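Local coordinates for protein beta-2-microglobulin (Ctenopharyngodon idella, PDB 5H5Z) that forms the light chain of a bony fish MHC class I molecule, pairing with the class I antigen chain that presents peptide, at residues I8-S12 with K90-W94; I47-T53 with L65-V69. The protein carries 1 engineered substitution. The contacts are given in a common frame with arbitrary orientation. Residues are numbered along the deposited sequence.

Contact 1 (I8-S12 with K90-W94); sequences IQVYS and KTIVW
Ile8 lays its side chain over Ile92, CG2 of Ile8 standing 3.7 Å from CG1 of Ile92, while Ile8 CD1 lies 4.0 Å from Lys90 CB. Segments 8-12 and 90-93 are extended strands running in nearly the same direction, their axes inclined by -30° and 7.4 Å apart at closest approach; Trp94 (-67/126) lies just past the end of its strand. No hydrogen bond joins them directly, because they edge different sheets: 8-12 bonds to strand 22-31, and 90-94 to strand 79-85. What meets is mostly side chain on side chain, with the backbone at Tyr11 and Ser12 joining in beside Trp94. Ile8, Val10 and Ile92 point their CB atoms across. Val10, with chi1 t, spreads its methyls, CG2 3.8 Å from CG2 of Ile92 and CG1 3.8 Å from CB of Trp94. The CA atoms approach most closely, 5.5 Å, at Val10 and Trp94. The CA-to-CB bond of Trp94 points sideways, but chi1 t and chi2 65° lay the indole beside Tyr11 and Ser12, with Tyr11 CA 3.6 Å from Trp94 CD1. A water accepts from Trp94 NE1 at 2.9 Å and Ser12 N at 3.0 Å. Tyr11 OH hydrogen-bonds Pro228 O of the MHC class I antigen chain. First and last strands, A and G, closing one sandwich edge with apolar side chains between them belong to the immunoglobulin fold, here the C1 set.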
# COMPACT_ATOMS: atom_id res chain seq x y z
N ILE B 8 5.28 -10.62 -5.81
CA ILE B 8 5.26 -11.29 -4.51
C ILE B 8 6.62 -11.16 -3.85
O ILE B 8 7.63 -11.65 -4.38
CB ILE B 8 4.91 -12.79 -4.64
CG1 ILE B 8 3.61 -12.98 -5.44
CG2 ILE B 8 4.81 -13.43 -3.26
CD1 ILE B 8 3.38 -14.39 -5.92
N GLN B 9 6.64 -10.51 -2.70
CA GLN B 9 7.89 -10.27 -1.98
C GLN B 9 7.75 -10.75 -0.55
O GLN B 9 6.82 -10.35 0.17
CB GLN B 9 8.28 -8.80 -2.05
CG GLN B 9 8.60 -8.33 -3.46
CD GLN B 9 8.85 -6.84 -3.56
OE1 GLN B 9 10.00 -6.39 -3.64
NE2 GLN B 9 7.78 -6.06 -3.55
N VAL B 10 8.69 -11.61 -0.15
CA VAL B 10 8.66 -12.27 1.15
C VAL B 10 9.91 -11.88 1.93
O VAL B 10 11.03 -12.05 1.44
CB VAL B 10 8.57 -13.81 1.01
CG1 VAL B 10 8.29 -14.47 2.35
CG2 VAL B 10 7.49 -14.19 0.01
N TYR B 11 9.70 -11.34 3.12
CA TYR B 11 10.78 -10.79 3.93
C TYR B 11 10.38 -10.75 5.40
O TYR B 11 9.22 -11.00 5.74
CB TYR B 11 11.17 -9.38 3.44
CG TYR B 11 10.00 -8.42 3.28
CD1 TYR B 11 9.19 -8.45 2.14
CD2 TYR B 11 9.71 -7.47 4.27
CE1 TYR B 11 8.13 -7.58 1.99
CE2 TYR B 11 8.65 -6.58 4.13
CZ TYR B 11 7.86 -6.64 2.99
OH TYR B 11 6.80 -5.78 2.82
N SER B 12 11.33 -10.44 6.26
CA SER B 12 11.06 -10.29 7.68
C SER B 12 11.20 -8.83 8.10
O SER B 12 11.94 -8.07 7.47
CB SER B 12 12.00 -11.18 8.49
OG SER B 12 13.33 -11.02 8.03
N LYS B 90 1.52 -19.73 -7.03
CA LYS B 90 2.95 -19.49 -6.82
C LYS B 90 3.34 -19.60 -5.35
O LYS B 90 2.56 -19.23 -4.47
CB LYS B 90 3.36 -18.12 -7.38
CG LYS B 90 2.95 -17.89 -8.83
CD LYS B 90 3.94 -16.99 -9.55
CE LYS B 90 3.47 -16.63 -10.95
NZ LYS B 90 3.07 -17.80 -11.79
N THR B 91 4.53 -20.14 -5.10
CA THR B 91 5.07 -20.22 -3.75
C THR B 91 6.47 -19.61 -3.75
O THR B 91 7.33 -20.04 -4.50
CB THR B 91 5.12 -21.68 -3.24
OG1 THR B 91 3.79 -22.20 -3.18
CG2 THR B 91 5.74 -21.76 -1.85
N ILE B 92 6.66 -18.61 -2.90
CA ILE B 92 7.96 -17.94 -2.78
C ILE B 92 8.54 -18.23 -1.40
O ILE B 92 7.92 -17.92 -0.38
CB ILE B 92 7.84 -16.42 -3.03
CG1 ILE B 92 7.11 -16.13 -4.35
CG2 ILE B 92 9.20 -15.73 -2.98
CD1 ILE B 92 7.84 -16.57 -5.60
N VAL B 93 9.72 -18.85 -1.37
CA VAL B 93 10.42 -19.18 -0.13
C VAL B 93 11.11 -17.94 0.44
O VAL B 93 11.74 -17.18 -0.30
CB VAL B 93 11.44 -20.32 -0.35
CG1 VAL B 93 12.30 -20.56 0.89
CG2 VAL B 93 10.74 -21.60 -0.77
N TRP B 94 10.97 -17.74 1.74
CA TRP B 94 11.64 -16.65 2.44
C TRP B 94 13.16 -16.83 2.48
O TRP B 94 13.66 -17.86 2.90
CB TRP B 94 11.11 -16.53 3.87
CG TRP B 94 11.85 -15.54 4.69
CD1 TRP B 94 11.90 -14.19 4.50
CD2 TRP B 94 12.63 -15.81 5.86
NE1 TRP B 94 12.68 -13.60 5.47
CE2 TRP B 94 13.14 -14.57 6.32
CE3 TRP B 94 12.96 -16.98 6.55
CZ2 TRP B 94 13.96 -14.47 7.45
CZ3 TRP B 94 13.77 -16.88 7.68
CH2 TRP B 94 14.26 -15.63 8.11
O HOH W 1 14.13 -11.07 5.34

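Contact 2 (I47-T53 with L65-V69); sequences IADAQQT and LTKSV
A beta hairpin is held by its backbone donors and acceptors, and 47-53 with 65-69 illustrates the rule and a variation on it. The residues from Gln51 onward are extended and antiparallel to 65-69, with Gln51 opposite Ser68 (CA-CA 5.3 Å) and Gln52 opposite Lys67 (4.4 Å). Gln51 and Ser68 form the hydrogen-bonded pair: Gln51 N donates to Ser68 O at 2.8 Å, and Ser68 N to Gln51 O at 2.9 Å. Gln52 and Lys67 form the non-hydrogen-bonded pair, supplemented by CA-H...O contacts from Lys67 CA to Gln51 O and from Gln52 CA to Thr66 O, each 3.3 Å. At Thr53 the pattern changes. Thr53 N donates to Thr66 O at 3.0 Å, but Thr66 N is received at 2.9 Å by OG1 of Thr53, whose chi1 is p. A water donates to Gln51 O at 3.1 Å and hydrogen-bonds Ser68 OG at 2.8 Å. Along the other edge of 65-69, Leu65, Lys67 and Val69 make backbone hydrogen bonds to Val28, Cys26 and Leu24 of strand 22-31.

Ahead of the strand, Asp49 turns the chain with positive phi (63/25). Ile47, before that turn, packs CG2 4.0 Å from Val69 CG1, and Ala50 CB lies 4.1 Å from Val69 CB. Lys67 CE lies 3.6 Å from Ala50 CB, and Lys67 NZ hydrogen-bonds Ile38 O in the facing sheet. Thr66 and Ser68 pack respectively on Pro228 and Glu230 of the MHC class I antigen chain. The chemistry implies that a hydroxyl can stand in for a backbone carbonyl, keeping the Thr66 amide satisfied where regular backbone pairing is interrupted.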
# COMPACT_ATOMS: atom_id res chain seq x y z
N ILE B 47 0.25 -21.40 8.28
CA ILE B 47 0.40 -20.82 9.62
C ILE B 47 -0.89 -20.13 10.01
O ILE B 47 -1.41 -19.28 9.28
CB ILE B 47 1.58 -19.82 9.70
CG1 ILE B 47 2.89 -20.51 9.29
CG2 ILE B 47 1.69 -19.23 11.10
CD1 ILE B 47 4.06 -19.57 9.08
N ALA B 48 -1.42 -20.50 11.18
CA ALA B 48 -2.64 -19.92 11.72
C ALA B 48 -2.42 -18.51 12.27
O ALA B 48 -1.28 -18.12 12.57
CB ALA B 48 -3.23 -20.83 12.80
N ASP B 49 -3.51 -17.76 12.38
CA ASP B 49 -3.51 -16.40 12.95
C ASP B 49 -2.67 -15.38 12.18
O ASP B 49 -2.22 -14.39 12.75
CB ASP B 49 -3.11 -16.43 14.44
CG ASP B 49 -4.08 -17.22 15.30
OD1 ASP B 49 -5.20 -17.52 14.85
OD2 ASP B 49 -3.71 -17.53 16.46
N ALA B 50 -2.46 -15.63 10.89
CA ALA B 50 -1.82 -14.64 10.02
C ALA B 50 -2.79 -13.48 9.81
O ALA B 50 -4.00 -13.69 9.75
CB ALA B 50 -1.43 -15.26 8.69
N GLN B 51 -2.25 -12.27 9.72
CA GLN B 51 -3.05 -11.06 9.57
C GLN B 51 -2.92 -10.50 8.16
O GLN B 51 -1.81 -10.38 7.63
CB GLN B 51 -2.60 -9.99 10.58
CG GLN B 51 -2.88 -10.34 12.04
CD GLN B 51 -1.77 -11.16 12.69
OE1 GLN B 51 -0.73 -11.45 12.09
NE2 GLN B 51 -1.99 -11.54 13.94
N GLN B 52 -4.05 -10.14 7.55
CA GLN B 52 -4.06 -9.58 6.20
C GLN B 52 -4.68 -8.19 6.18
O GLN B 52 -5.72 -7.95 6.79
CB GLN B 52 -4.80 -10.51 5.24
CG GLN B 52 -4.70 -10.12 3.77
CD GLN B 52 -5.36 -11.13 2.85
OE1 GLN B 52 -6.29 -10.80 2.11
NE2 GLN B 52 -4.89 -12.37 2.88
N THR B 53 -4.02 -7.27 5.47
CA THR B 53 -4.50 -5.90 5.31
C THR B 53 -5.77 -5.87 4.46
O THR B 53 -6.04 -6.79 3.69
CB THR B 53 -3.44 -4.98 4.68
OG1 THR B 53 -3.04 -5.49 3.40
CG2 THR B 53 -2.22 -4.86 5.59
N LEU B 65 -1.79 -6.14 -1.16
CA LEU B 65 -2.14 -6.69 0.14
C LEU B 65 -0.88 -7.10 0.88
O LEU B 65 0.12 -7.47 0.26
CB LEU B 65 -3.04 -7.92 -0.00
CG LEU B 65 -4.46 -7.74 -0.53
CD1 LEU B 65 -5.02 -9.08 -0.95
CD2 LEU B 65 -5.37 -7.08 0.51
N THR B 66 -0.94 -7.04 2.20
CA THR B 66 0.15 -7.52 3.04
C THR B 66 -0.38 -8.60 3.98
O THR B 66 -1.35 -8.39 4.69
CB THR B 66 0.80 -6.37 3.83
OG1 THR B 66 1.25 -5.36 2.93
CG2 THR B 66 2.00 -6.88 4.64
N LYS B 67 0.26 -9.77 3.94
CA LYS B 67 -0.00 -10.80 4.94
C LYS B 67 1.22 -10.93 5.83
O LYS B 67 2.34 -10.90 5.35
CB LYS B 67 -0.32 -12.14 4.29
CG LYS B 67 -0.95 -13.12 5.25
CD LYS B 67 -2.09 -13.86 4.56
CE LYS B 67 -3.07 -14.44 5.55
NZ LYS B 67 -4.16 -15.14 4.83
N SER B 68 0.98 -11.04 7.14
CA SER B 68 2.07 -11.12 8.10
C SER B 68 1.68 -11.99 9.29
O SER B 68 0.50 -12.18 9.57
CB SER B 68 2.49 -9.72 8.57
OG SER B 68 1.42 -9.04 9.22
N VAL B 69 2.69 -12.53 9.98
CA VAL B 69 2.48 -13.29 11.21
C VAL B 69 3.78 -13.30 12.01
O VAL B 69 4.87 -13.17 11.44
CB VAL B 69 2.00 -14.74 10.93
CG1 VAL B 69 3.10 -15.59 10.31
CG2 VAL B 69 1.45 -15.39 12.19
O HOH W 2 -0.37 -7.63 7.60

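Followed from the N terminus, the chain first lays down 8-12, an outer strand of one sheet, and the partner that completes contact 1 arrives 78 residues later in 90-94, an outer strand of the other. Contact 1 thus closes a loop that takes in most of the immunoglobulin domain, including the disulfide Cys26-Cys81. Contact 2 falls wholly within that loop and closes a short one of its own, pairing neighbouring strands 51-57 and 63-71 of a hairpin. The two loops nest without crossing. Strands 7-12 and 51-57 bound the same four-stranded sheet, so the contacts work near its opposite borders, centres 13 Å apart: one across the sandwich, one within the sheet.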